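Local atomic coordinates of pyridoxamine 5'-phosphate oxidase (Burkholderia, PDB entry 4HMW), a protein that uses one FMN per subunit to catalyse several oxidations in the terminal steps of biosynthesis of the antibiotic phenazine, forming hydrogen peroxide from oxygen. Residues L102-E106 with T107-I111; P30-L33 with L34-L38; T85-K88 with G89-T93; V118-E121 with E122-D126. All coordinates share one frame; numbering follows the deposited sequence. Where two conformers were deposited one is given.

How the contacts relate
Along the chain the order is contact 2, contact 3, contact 1, contact 4. Contacts 1 and 2 touch, their centres about 13 Å apart: helix 30-43 packs on the hairpin of strands 97-104 and 109-119. Contact 4 lies at the other end of strand 109-119, its centre about 30 Å from that of contact 1, where the chain passes from sheet to helix 122-130. Contact 3, at the start of helix 87-95, is about 16 Å from contact 4 between centres but 27 Å from contact 1. The FMN met by contact 1 is also held by Lys88 of the second subunit, and that of contact 3 by its Gln110, so both subunits build each flavin site.

Contact 1: residues L102-E106 with T107-I111. With FMN (flavin mononucleotide), chain C.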
loop_
_atom_site.group_PDB
_atom_site.type_symbol
_atom_site.label_atom_id
_atom_site.label_comp_id
_atom_site.label_asym_id
_atom_site.label_seq_id
_atom_site.Cartn_x
_atom_site.Cartn_y
_atom_site.Cartn_z
ATOM N N LEU B 102 0.442 5.390 -3.576
ATOM C CA LEU B 102 -0.845 5.732 -4.223
ATOM C C LEU B 102 -0.973 4.898 -5.472
ATOM O O LEU B 102 0.016 4.683 -6.177
ATOM C CB LEU B 102 -0.867 7.211 -4.630
ATOM C CG LEU B 102 -0.750 8.244 -3.527
ATOM C CD1 LEU B 102 -0.614 9.704 -4.049
ATOM C CD2 LEU B 102 -1.952 8.107 -2.608
ATOM N N TYR B 103 -2.180 4.416 -5.753
ATOM C CA TYR B 103 -2.406 3.642 -6.962
ATOM C C TYR B 103 -3.776 3.942 -7.467
ATOM O O TYR B 103 -4.773 3.745 -6.755
ATOM C CB TYR B 103 -2.234 2.114 -6.767
ATOM C CG TYR B 103 -2.682 1.312 -7.975
ATOM C CD1 TYR B 103 -2.230 1.659 -9.242
ATOM C CD2 TYR B 103 -3.504 0.176 -7.848
ATOM C CE1 TYR B 103 -2.629 0.946 -10.368
ATOM C CE2 TYR B 103 -3.911 -0.556 -8.974
ATOM C CZ TYR B 103 -3.472 -0.157 -10.225
ATOM O OH TYR B 103 -3.879 -0.835 -11.344
ATOM N N TRP B 104 -3.812 4.398 -8.712
ATOM C CA TRP B 104 -5.043 4.835 -9.373
ATOM C C TRP B 104 -5.371 3.904 -10.538
ATOM O O TRP B 104 -4.771 3.991 -11.602
ATOM C CB TRP B 104 -4.867 6.260 -9.868
ATOM C CG TRP B 104 -4.469 7.223 -8.797
ATOM C CD1 TRP B 104 -4.758 7.156 -7.458
ATOM C CD2 TRP B 104 -3.680 8.411 -8.977
ATOM N NE1 TRP B 104 -4.198 8.238 -6.794
ATOM C CE2 TRP B 104 -3.526 9.021 -7.704
ATOM C CE3 TRP B 104 -3.066 8.999 -10.083
ATOM C CZ2 TRP B 104 -2.805 10.195 -7.525
ATOM C CZ3 TRP B 104 -2.350 10.177 -9.909
ATOM C CH2 TRP B 104 -2.190 10.744 -8.629
ATOM N N ARG B 105 -6.339 3.021 -10.320
ATOM C CA ARG B 105 -6.689 2.020 -11.314
ATOM C C ARG B 105 -7.155 2.679 -12.612
ATOM O O ARG B 105 -6.902 2.155 -13.718
ATOM C CB ARG B 105 -7.811 1.111 -10.767
ATOM C CG ARG B 105 -7.354 0.197 -9.661
ATOM C CD ARG B 105 -8.493 -0.139 -8.683
ATOM N NE ARG B 105 -8.206 -1.273 -7.797
ATOM C CZ ARG B 105 -7.505 -1.165 -6.676
ATOM N NH1 ARG B 105 -7.015 0.007 -6.310
ATOM N NH2 ARG B 105 -7.322 -2.221 -5.900
ATOM N N GLU B 106 -7.823 3.819 -12.492
ATOM C CA GLU B 106 -8.457 4.455 -13.657
ATOM C C GLU B 106 -7.452 4.978 -14.675
ATOM O O GLU B 106 -7.742 4.990 -15.856
ATOM C CB GLU B 106 -9.381 5.610 -13.227
ATOM C CG GLU B 106 -10.589 5.197 -12.420
ATOM C CD GLU B 106 -10.355 5.228 -10.906
ATOM O OE1 GLU B 106 -9.184 5.099 -10.452
ATOM O OE2 GLU B 106 -11.370 5.392 -10.168
ATOM N N THR B 107 -6.270 5.399 -14.217
ATOM C CA THR B 107 -5.248 5.935 -15.089
ATOM C C THR B 107 -3.992 5.091 -15.182
ATOM O O THR B 107 -3.054 5.469 -15.872
ATOM C CB THR B 107 -4.802 7.310 -14.618
ATOM O OG1 THR B 107 -4.263 7.177 -13.300
ATOM C CG2 THR B 107 -5.989 8.300 -14.574
ATOM N N GLY B 108 -3.963 3.962 -14.497
ATOM C CA GLY B 108 -2.784 3.152 -14.503
ATOM C C GLY B 108 -1.569 3.859 -13.952
ATOM O O GLY B 108 -0.470 3.745 -14.516
ATOM N N GLN B 109 -1.725 4.533 -12.809
ATOM C CA GLN B 109 -0.597 5.270 -12.224
ATOM C C GLN B 109 -0.360 4.876 -10.779
ATOM O O GLN B 109 -1.291 4.632 -10.015
ATOM C CB GLN B 109 -0.832 6.812 -12.286
ATOM C CG GLN B 109 -0.751 7.383 -13.683
ATOM C CD GLN B 109 -1.238 8.822 -13.718
ATOM O OE1 GLN B 109 -2.388 9.126 -13.391
ATOM N NE2 GLN B 109 -0.375 9.718 -14.142
ATOM N N GLN B 110 0.901 4.797 -10.412
ATOM C CA GLN B 110 1.228 4.639 -9.000
ATOM C C GLN B 110 2.305 5.674 -8.628
ATOM O O GLN B 110 3.076 6.128 -9.465
ATOM C CB GLN B 110 1.601 3.195 -8.593
ATOM C CG GLN B 110 2.654 2.603 -9.318
ATOM C CD GLN B 110 3.020 1.139 -8.928
ATOM O OE1 GLN B 110 2.998 0.719 -7.769
ATOM N NE2 GLN B 110 3.418 0.386 -9.936
ATOM N N ILE B 111 2.294 6.075 -7.360
ATOM C CA ILE B 111 3.322 6.948 -6.840
ATOM C C ILE B 111 3.798 6.398 -5.525
ATOM O O ILE B 111 3.010 6.129 -4.627
ATOM C CB ILE B 111 2.830 8.401 -6.606
ATOM C CG1 ILE B 111 2.140 8.955 -7.858
ATOM C CG2 ILE B 111 4.008 9.280 -6.216
ATOM C CD1 ILE B 111 1.550 10.390 -7.644
HETATM N N1 FMN C . 5.593 -6.255 -10.684
HETATM C C2 FMN C . 6.026 -7.536 -10.475
HETATM O O2 FMN C . 7.217 -7.782 -10.412
HETATM N N3 FMN C . 5.117 -8.541 -10.283
HETATM C C4 FMN C . 3.769 -8.289 -10.363
HETATM O O4 FMN C . 2.973 -9.234 -10.189
HETATM C C4A FMN C . 3.322 -6.996 -10.604
HETATM N N5 FMN C . 1.969 -6.726 -10.722
HETATM C C5A FMN C . 1.566 -5.404 -10.925
HETATM C C6 FMN C . 0.218 -5.128 -11.008
HETATM C C7 FMN C . -0.219 -3.830 -11.180
HETATM C C7M FMN C . -1.685 -3.586 -11.263
HETATM C C8 FMN C . 0.702 -2.798 -11.313
HETATM C C8M FMN C . 0.253 -1.384 -11.480
HETATM C C9 FMN C . 2.054 -3.069 -11.228
HETATM C C9A FMN C . 2.497 -4.378 -11.078
HETATM N N10 FMN C . 3.879 -4.692 -11.010
HETATM C C10 FMN C . 4.260 -5.990 -10.776
HETATM C "C1'" FMN C . 4.965 -3.687 -11.153
HETATM C "C2'" FMN C . 5.418 -3.160 -9.789
HETATM O "O2'" FMN C . 4.465 -2.242 -9.235
HETATM C "C3'" FMN C . 6.781 -2.469 -9.857
HETATM O "O3'" FMN C . 6.694 -1.422 -10.801
HETATM C "C4'" FMN C . 7.908 -3.460 -10.207
HETATM O "O4'" FMN C . 7.589 -4.740 -9.692
HETATM C "C5'" FMN C . 9.267 -2.951 -9.755
HETATM O "O5'" FMN C . 9.248 -2.665 -8.372
HETATM P P FMN C . 10.600 -2.433 -7.555
HETATM O O1P FMN C . 11.277 -3.778 -7.372
HETATM O O2P FMN C . 11.489 -1.490 -8.379
HETATM O O3P FMN C . 10.168 -1.886 -6.238
#
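Gln109 O is gripped from the facing strand: Trp104 N donates to it at 2.8 Å, almost straight (N-H...O 174°), and Tyr103 brings the edge of its ring up, with CD1 3.2 Å from Gln109 O. Trp104 O in turn takes two weak bonds, from Thr107 N and Gln109 N, each 3.3 Å long. Gly108 and Gln109 both face Trp104, which makes a G1 beta bulge at the turn of this antiparallel hairpin.

The Gln109 amide is held by Thr107 OG1, which donates to Gln109 OE1 at 2.7 Å. That oxygen also lies in the indole plane at its edge, 3.4 Å from Trp104 CE3, the amide turned 70° from the ring.

Tyr103 and Gln110 occupy the other face. Gln110 sets CG between its backbone N and carbonyl carbon (chi1 55°), then runs extended to the flavin, where NE2 donates to FMN O2' at 2.9 Å. Its OE1 accepts from Val67 N of the second subunit, and Tyr103 OH bonds Glu48 of that subunit, so this face helps build the shared flavin site. Helix 30-43 covers the Trp104, Gln109 and Ile111 face, while strand 184-189 pairs alongside strand 109-119.

Contact 2: residues P30-L33 with L34-L38; sequences PITL and LKRWL
Arg36 lies back over the helical turn that precedes it, against Thr32. Its CB sits 3.6 Å from Leu33 O, with Thr32 O hardly farther. CG, anti to the carbonyl carbon (chi1 -78°), comes closer still, 3.4 Å from Thr32 O, and CD begins to leave that carbonyl. The chain stays extended to NE, so the guanidinium runs alongside the Thr32 side chain in the same direction: NE is 3.9 Å and NH2 3.8 Å from Thr32 CG2, which meets the flat group obliquely. At the tip NH1 forms a salt bridge with Glu22, so the charge is paired while the stem lies on the threonine methyl.

All of this hangs on the early turns of helix 30-43, a regular alpha-helix in which each amide from Leu34 to Trp37 donates to the carbonyl four residues earlier, with Leu34 N to Pro30 O at 2.9 Å among them.

On the buried flank Leu33 and Trp37 point the same way, one turn apart. Leu33 has CG anti to its backbone N (chi1 -175°), which brings that CG over one face of the indole; Leu33 CD1 is 3.8 Å from Trp37 NE1. Phe20 and Phe187 meet the same indole edge-to-face. Farther round the helix Ile31, in one of its two conformers, lies side by side with Leu34, its CD1 3.9 Å from Leu34 CD2, and Leu34 continues onto Ile73 and Met185. Lys35 crosses that same conformer of Ile31 obliquely, its CE 3.9 Å from Ile31 CG2.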
loop_
_atom_site.group_PDB
_atom_site.type_symbol
_atom_site.label_atom_id
_atom_site.label_comp_id
_atom_site.label_asym_id
_atom_site.label_seq_id
_atom_site.Cartn_x
_atom_site.Cartn_y
_atom_site.Cartn_z
ATOM N N PRO B 30 10.265 16.674 -6.843
ATOM C CA PRO B 30 9.205 15.680 -7.116
ATOM C C PRO B 30 7.816 16.107 -6.586
ATOM O O PRO B 30 6.785 15.745 -7.150
ATOM C CB PRO B 30 9.726 14.415 -6.448
ATOM C CG PRO B 30 10.673 14.901 -5.383
ATOM C CD PRO B 30 11.312 16.143 -5.946
ATOM N N ILE B 31 7.764 16.918 -5.532
ATOM C CA ILE B 31 6.461 17.318 -5.016
ATOM C C ILE B 31 5.662 18.080 -6.072
ATOM O O ILE B 31 4.429 17.976 -6.126
ATOM C CB ILE B 31 6.586 18.161 -3.748
ATOM C CG1 ILE B 31 7.207 17.338 -2.615
ATOM C CG2 ILE B 31 5.254 18.641 -3.317
ATOM C CD1 ILE B 31 6.365 16.166 -2.145
ATOM N N THR B 32 6.364 18.826 -6.927
ATOM C CA THR B 32 5.705 19.545 -8.016
ATOM C C THR B 32 4.950 18.548 -8.912
ATOM O O THR B 32 3.816 18.799 -9.313
ATOM C CB THR B 32 6.735 20.315 -8.873
ATOM O OG1 THR B 32 7.413 21.278 -8.055
ATOM C CG2 THR B 32 6.088 21.016 -10.058
ATOM N N LEU B 33 5.583 17.412 -9.206
ATOM C CA LEU B 33 4.997 16.409 -10.092
ATOM C C LEU B 33 3.875 15.664 -9.366
ATOM O O LEU B 33 2.843 15.354 -9.952
ATOM C CB LEU B 33 6.068 15.431 -10.594
ATOM C CG LEU B 33 5.631 14.389 -11.621
ATOM C CD1 LEU B 33 5.017 15.063 -12.826
ATOM C CD2 LEU B 33 6.779 13.464 -12.061
ATOM N N LEU B 34 4.074 15.401 -8.078
ATOM C CA LEU B 34 3.016 14.792 -7.275
ATOM C C LEU B 34 1.740 15.618 -7.329
ATOM O O LEU B 34 0.654 15.090 -7.534
ATOM C CB LEU B 34 3.491 14.609 -5.828
ATOM C CG LEU B 34 2.485 14.191 -4.759
ATOM C CD1 LEU B 34 1.868 12.861 -5.107
ATOM C CD2 LEU B 34 3.206 14.155 -3.372
ATOM N N LYS B 35 1.870 16.920 -7.145
ATOM C CA LYS B 35 0.698 17.777 -7.198
ATOM C C LYS B 35 0.045 17.794 -8.567
ATOM O O LYS B 35 -1.192 17.858 -8.672
ATOM C CB LYS B 35 1.025 19.188 -6.741
ATOM C CG LYS B 35 1.389 19.288 -5.263
ATOM C CD LYS B 35 1.615 20.762 -4.847
ATOM C CE LYS B 35 1.985 20.827 -3.397
ATOM N NZ LYS B 35 2.526 22.146 -3.035
ATOM N N ARG B 36 0.863 17.766 -9.617
ATOM C CA ARG B 36 0.304 17.786 -10.970
ATOM C C ARG B 36 -0.498 16.518 -11.203
ATOM O O ARG B 36 -1.606 16.555 -11.735
ATOM C CB ARG B 36 1.411 17.885 -12.020
ATOM C CG ARG B 36 2.003 19.264 -12.208
ATOM C CD ARG B 36 2.993 19.266 -13.387
ATOM N NE ARG B 36 3.914 20.386 -13.268
ATOM C CZ ARG B 36 5.037 20.508 -13.956
ATOM N NH1 ARG B 36 5.373 19.575 -14.831
ATOM N NH2 ARG B 36 5.821 21.576 -13.763
ATOM N N TRP B 37 0.076 15.374 -10.790
ATOM C CA TRP B 37 -0.580 14.114 -10.950
ATOM C C TRP B 37 -1.891 14.044 -10.175
ATOM O O TRP B 37 -2.884 13.508 -10.697
ATOM C CB TRP B 37 0.346 12.915 -10.620
ATOM C CG TRP B 37 1.217 12.504 -11.749
ATOM C CD1 TRP B 37 1.641 13.279 -12.788
ATOM C CD2 TRP B 37 1.759 11.186 -11.986
ATOM N NE1 TRP B 37 2.378 12.524 -13.673
ATOM C CE2 TRP B 37 2.480 11.243 -13.204
ATOM C CE3 TRP B 37 1.675 9.986 -11.308
ATOM C CZ2 TRP B 37 3.117 10.118 -13.755
ATOM C CZ3 TRP B 37 2.331 8.876 -11.828
ATOM C CH2 TRP B 37 3.040 8.949 -13.047
ATOM N N LEU B 38 -1.902 14.565 -8.950
ATOM C CA LEU B 38 -3.124 14.559 -8.153
ATOM C C LEU B 38 -4.205 15.440 -8.800
ATOM O O LEU B 38 -5.398 15.114 -8.771
ATOM C CB LEU B 38 -2.873 15.053 -6.716
ATOM C CG LEU B 38 -2.313 13.933 -5.843
ATOM C CD1 LEU B 38 -1.546 14.464 -4.695
ATOM C CD2 LEU B 38 -3.454 13.055 -5.326
#

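Contact 3: residues T85-K88 with G89-T93; sequences TSRK and GRELT. With FMN (flavin mononucleotide), chain D.
The FMN phosphate docks at the N-terminus of helix 87-95, with Ser86 as N-cap and Lys88 in the first turn. Ser86 OG accepts the capping bond from Gly89 N at 3.2 Å and is also hydrogen-bonded to His83 O. Lys88 reaches the phosphate twice: its backbone N donates to FMN O1P at 2.8 Å, and its NZ meets the same oxygen, also at 2.8 Å. The chain folds back to do this, CG sitting between backbone N and carbonyl carbon (chi1 89°) and the tip bending at chi3 and chi4. Lys88 NZ further bonds FMN O4' at 2.9 Å and Ser86 OG at 3.0 Å, with Thr82 as another partner; these oxygens fix where the ammonium sits, and its charge together with the helix start would be expected to stabilise the phosphate anion.

Behind this, Arg87 runs past Glu91, whose OE2 is 3.5 Å from Arg87 CG, while Glu91 OE1 is tied to Ser64 and Thr56. Arg90 NH2 stands over one face of the Arg87 guanidinium, the two planes 83° apart.

Gly89 O takes two donors from Thr93, one turn further along: Thr93 N at 3.1 Å and Thr93 OG1 at 3.0 Å, arriving from opposite faces of the carbonyl plane.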
loop_
_atom_site.group_PDB
_atom_site.type_symbol
_atom_site.label_atom_id
_atom_site.label_comp_id
_atom_site.label_asym_id
_atom_site.label_seq_id
_atom_site.Cartn_x
_atom_site.Cartn_y
_atom_site.Cartn_z
ATOM N N THR B 85 -0.465 6.822 19.576
ATOM C CA THR B 85 -0.403 5.567 20.319
ATOM C C THR B 85 -0.916 4.380 19.534
ATOM O O THR B 85 -1.023 3.259 20.061
ATOM C CB THR B 85 -1.217 5.666 21.625
ATOM O OG1 THR B 85 -2.518 6.211 21.323
ATOM C CG2 THR B 85 -0.490 6.541 22.620
ATOM N N SER B 86 -1.270 4.633 18.282
ATOM C CA SER B 86 -1.669 3.548 17.400
ATOM C C SER B 86 -0.429 2.725 17.036
ATOM O O SER B 86 0.695 3.077 17.401
ATOM C CB SER B 86 -2.315 4.122 16.143
ATOM O OG SER B 86 -1.361 4.807 15.353
ATOM N N ARG B 87 -0.623 1.646 16.292
ATOM C CA ARG B 87 0.504 0.842 15.869
ATOM C C ARG B 87 1.425 1.643 14.981
ATOM O O ARG B 87 2.637 1.603 15.186
ATOM C CB ARG B 87 0.055 -0.435 15.165
ATOM C CG ARG B 87 1.233 -1.284 14.635
ATOM C CD ARG B 87 0.785 -2.614 14.008
ATOM N NE ARG B 87 0.006 -3.428 14.959
ATOM C CZ ARG B 87 0.526 -4.147 15.956
ATOM N NH1 ARG B 87 1.829 -4.165 16.154
ATOM N NH2 ARG B 87 -0.251 -4.851 16.776
ATOM N N LYS B 88 0.865 2.405 14.031
ATOM C CA LYS B 88 1.719 3.171 13.123
ATOM C C LYS B 88 2.460 4.247 13.910
ATOM O O LYS B 88 3.612 4.564 13.615
ATOM C CB LYS B 88 0.908 3.771 11.983
ATOM C CG LYS B 88 0.325 5.133 12.254
ATOM C CD LYS B 88 -0.724 5.504 11.217
ATOM C CE LYS B 88 -1.945 4.589 11.260
ATOM N NZ LYS B 88 -2.638 4.606 12.592
ATOM N N GLY B 89 1.789 4.787 14.921
ATOM C CA GLY B 89 2.347 5.906 15.671
ATOM C C GLY B 89 3.546 5.424 16.482
ATOM O O GLY B 89 4.599 6.072 16.526
ATOM N N ARG B 90 3.395 4.261 17.100
ATOM C CA ARG B 90 4.490 3.690 17.871
ATOM C C ARG B 90 5.640 3.335 16.939
ATOM O O ARG B 90 6.813 3.587 17.267
ATOM C CB ARG B 90 4.005 2.488 18.667
ATOM C CG ARG B 90 2.964 2.861 19.746
ATOM C CD ARG B 90 2.477 1.680 20.600
ATOM N NE ARG B 90 1.897 0.600 19.784
ATOM C CZ ARG B 90 2.593 -0.458 19.350
ATOM N NH1 ARG B 90 3.887 -0.572 19.656
ATOM N NH2 ARG B 90 2.009 -1.402 18.613
ATOM N N GLU B 91 5.326 2.774 15.770
ATOM C CA GLU B 91 6.402 2.372 14.845
ATOM C C GLU B 91 7.161 3.596 14.308
ATOM O O GLU B 91 8.399 3.569 14.203
ATOM C CB GLU B 91 5.850 1.467 13.718
ATOM C CG GLU B 91 5.496 0.066 14.282
ATOM C CD GLU B 91 4.925 -0.954 13.305
ATOM O OE1 GLU B 91 4.846 -0.684 12.094
ATOM O OE2 GLU B 91 4.556 -2.064 13.788
ATOM N N LEU B 92 6.432 4.658 13.960
ATOM C CA LEU B 92 7.067 5.889 13.519
ATOM C C LEU B 92 7.997 6.453 14.584
ATOM O O LEU B 92 9.073 6.937 14.270
ATOM C CB LEU B 92 6.017 6.938 13.170
ATOM C CG LEU B 92 5.308 6.623 11.846
ATOM C CD1 LEU B 92 4.123 7.561 11.624
ATOM C CD2 LEU B 92 6.282 6.730 10.691
ATOM N N THR B 93 7.577 6.406 15.837
ATOM C CA THR B 93 8.424 6.888 16.922
ATOM C C THR B 93 9.685 6.037 17.060
ATOM O O THR B 93 10.773 6.575 17.327
ATOM C CB THR B 93 7.682 6.851 18.258
ATOM O OG1 THR B 93 6.508 7.655 18.162
ATOM C CG2 THR B 93 8.564 7.369 19.382
HETATM N N1 FMN D . -6.469 6.208 10.104
HETATM C C2 FMN D . -5.851 7.322 10.608
HETATM O O2 FMN D . -5.326 7.256 11.732
HETATM N N3 FMN D . -5.827 8.502 9.885
HETATM C C4 FMN D . -6.401 8.584 8.639
HETATM O O4 FMN D . -6.345 9.656 8.007
HETATM C C4A FMN D . -7.035 7.456 8.117
HETATM N N5 FMN D . -7.637 7.513 6.879
HETATM C C5A FMN D . -8.231 6.363 6.360
HETATM C C6 FMN D . -8.803 6.416 5.093
HETATM C C7 FMN D . -9.376 5.279 4.542
HETATM C C7M FMN D . -10.020 5.345 3.175
HETATM C C8 FMN D . -9.396 4.093 5.286
HETATM C C8M FMN D . -10.033 2.855 4.717
HETATM C C9 FMN D . -8.817 4.045 6.559
HETATM C C9A FMN D . -8.231 5.171 7.086
HETATM N N10 FMN D . -7.679 5.128 8.375
HETATM C C10 FMN D . -7.059 6.256 8.850
HETATM C "C1'" FMN D . -7.679 3.870 9.200
HETATM C "C2'" FMN D . -6.408 3.090 9.006
HETATM O "O2'" FMN D . -6.492 2.340 7.803
HETATM C "C3'" FMN D . -6.119 2.146 10.159
HETATM O "O3'" FMN D . -7.251 1.353 10.502
HETATM C "C4'" FMN D . -5.608 2.911 11.378
HETATM O "O4'" FMN D . -5.172 4.246 11.285
HETATM C "C5'" FMN D . -5.016 2.048 12.455
HETATM O "O5'" FMN D . -3.768 1.683 11.908
HETATM P P FMN D . -2.609 0.946 12.755
HETATM O O1P FMN D . -1.884 2.067 13.430
HETATM O O2P FMN D . -3.289 -0.025 13.720
HETATM O O3P FMN D . -1.766 0.236 11.703
HETATM O O HOH W 1 4.169 -2.808 16.088
#

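Contact 4: residues V118-E121 with E122-D126; sequences VPLE and ESEND
Glu121 and Glu124 carry the tight side of this strand-to-helix junction. Glu121 is the N-cap of helix 122-130, and Glu124, three residues on, turns its carboxylate back: Glu124 OE1 accepts from Glu121 N at 2.8 Å, met on its anti side and 22° out of the carboxylate plane. This is the side-chain-to-backbone half of a capping box. Glu124 reaches there with CG anti to its carbonyl carbon (chi1 -61°) and an extended chain beyond. Leu120 packs beneath, its CB 3.6 Å from both Glu124 OE1 and Asn125 OD1, and Asn125 N closes the first full turn by donating to Glu121 O at 3.0 Å. On this inner side a water bridges the two buried residues, donating to Leu120 O and accepting from Asn125 ND2. Outside the junction, Asn125 OD1 accepts from Gly177 N of strand 175-182, on which Leu120 also packs through Arg179.

The outer side, made by the exposed Glu121 and Glu122, is looser. Glu121 bends away at chi2, and another water accepts from Glu122 N at 2.8 Å and donates to Glu121 OE1. Glu122 is tied inward by its carboxylate: Asn125 ND2 donates to Glu122 OE1 at 3.0 Å, approaching from above the carboxylate plane, and Glu122 OE1 also forms a salt bridge with Arg171.

Three carboxylates therefore gather round one helix start, with Glu121 OE2 and Glu124 OE1 5.0 Å apart; the positive end of the helix dipole would be expected to ease the repulsion between those two, while Arg171 offsets Glu122 and Arg179 lies at long, weak range of Glu124 OE2.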
loop_
_atom_site.group_PDB
_atom_site.type_symbol
_atom_site.label_atom_id
_atom_site.label_comp_id
_atom_site.label_asym_id
_atom_site.label_seq_id
_atom_site.Cartn_x
_atom_site.Cartn_y
_atom_site.Cartn_z
ATOM N N VAL B 118 7.691 13.327 9.972
ATOM C CA VAL B 118 8.124 14.334 10.942
ATOM C C VAL B 118 6.913 14.860 11.696
ATOM O O VAL B 118 5.946 15.324 11.101
ATOM C CB VAL B 118 8.815 15.491 10.222
ATOM C CG1 VAL B 118 9.249 16.589 11.210
ATOM C CG2 VAL B 118 10.029 14.961 9.449
ATOM N N PRO B 119 6.958 14.801 13.026
ATOM C CA PRO B 119 5.767 15.275 13.741
ATOM C C PRO B 119 5.544 16.762 13.515
ATOM O O PRO B 119 6.530 17.494 13.524
ATOM C CB PRO B 119 6.120 15.016 15.225
ATOM C CG PRO B 119 7.132 13.933 15.185
ATOM C CD PRO B 119 7.942 14.170 13.926
ATOM N N LEU B 120 4.295 17.196 13.346
ATOM C CA LEU B 120 3.968 18.619 13.278
ATOM C C LEU B 120 4.030 19.291 14.651
ATOM O O LEU B 120 4.036 18.614 15.667
ATOM C CB LEU B 120 2.564 18.806 12.722
ATOM C CG LEU B 120 2.357 18.172 11.336
ATOM C CD1 LEU B 120 0.978 18.470 10.816
ATOM C CD2 LEU B 120 3.363 18.691 10.377
ATOM N N GLU B 121 4.053 20.620 14.635
ATOM C CA GLU B 121 4.025 21.427 15.856
ATOM C C GLU B 121 2.635 21.367 16.482
ATOM O O GLU B 121 1.667 21.034 15.812
ATOM C CB GLU B 121 4.403 22.889 15.570
ATOM C CG GLU B 121 5.763 23.065 14.909
ATOM C CD GLU B 121 6.912 22.532 15.763
ATOM O OE1 GLU B 121 6.936 22.796 16.983
ATOM O OE2 GLU B 121 7.791 21.828 15.206
ATOM N N GLU B 122 2.530 21.705 17.769
ATOM C CA GLU B 122 1.256 21.571 18.458
ATOM C C GLU B 122 0.221 22.524 17.881
ATOM O O GLU B 122 -0.945 22.174 17.790
ATOM C CB GLU B 122 1.411 21.755 19.971
ATOM C CG GLU B 122 2.286 20.699 20.680
ATOM C CD GLU B 122 1.921 19.258 20.323
ATOM O OE1 GLU B 122 0.784 19.020 19.857
ATOM O OE2 GLU B 122 2.778 18.354 20.500
ATOM N N SER B 123 0.634 23.720 17.476
ATOM C CA SER B 123 -0.316 24.672 16.878
ATOM C C SER B 123 -0.896 24.119 15.580
ATOM O O SER B 123 -2.074 24.308 15.286
ATOM C CB SER B 123 0.350 26.020 16.600
ATOM O OG SER B 123 1.256 25.898 15.512
ATOM N N GLU B 124 -0.071 23.421 14.804
ATOM C CA GLU B 124 -0.559 22.751 13.599
ATOM C C GLU B 124 -1.538 21.632 13.960
ATOM O O GLU B 124 -2.559 21.476 13.295
ATOM C CB GLU B 124 0.606 22.204 12.774
ATOM C CG GLU B 124 1.578 23.276 12.281
ATOM C CD GLU B 124 2.831 22.685 11.633
ATOM O OE1 GLU B 124 3.698 22.169 12.349
ATOM O OE2 GLU B 124 2.954 22.719 10.394
ATOM N N ASN B 125 -1.229 20.853 14.996
ATOM C CA ASN B 125 -2.136 19.780 15.416
ATOM C C ASN B 125 -3.481 20.343 15.858
ATOM O O ASN B 125 -4.531 19.763 15.572
ATOM C CB ASN B 125 -1.537 18.963 16.553
ATOM C CG ASN B 125 -0.302 18.214 16.137
ATOM O OD1 ASN B 125 -0.111 17.889 14.951
ATOM N ND2 ASN B 125 0.525 17.873 17.116
ATOM N N ASP B 126 -3.453 21.475 16.555
ATOM C CA ASP B 126 -4.698 22.071 17.012
ATOM C C ASP B 126 -5.555 22.467 15.811
ATOM O O ASP B 126 -6.769 22.221 15.794
ATOM C CB ASP B 126 -4.428 23.270 17.920
ATOM C CG ASP B 126 -3.904 22.858 19.295
ATOM O OD1 ASP B 126 -4.171 21.716 19.725
ATOM O OD2 ASP B 126 -3.240 23.690 19.959
HETATM O O HOH W 2 2.767 16.119 15.952
HETATM O O HOH W 3 4.840 22.525 19.023
#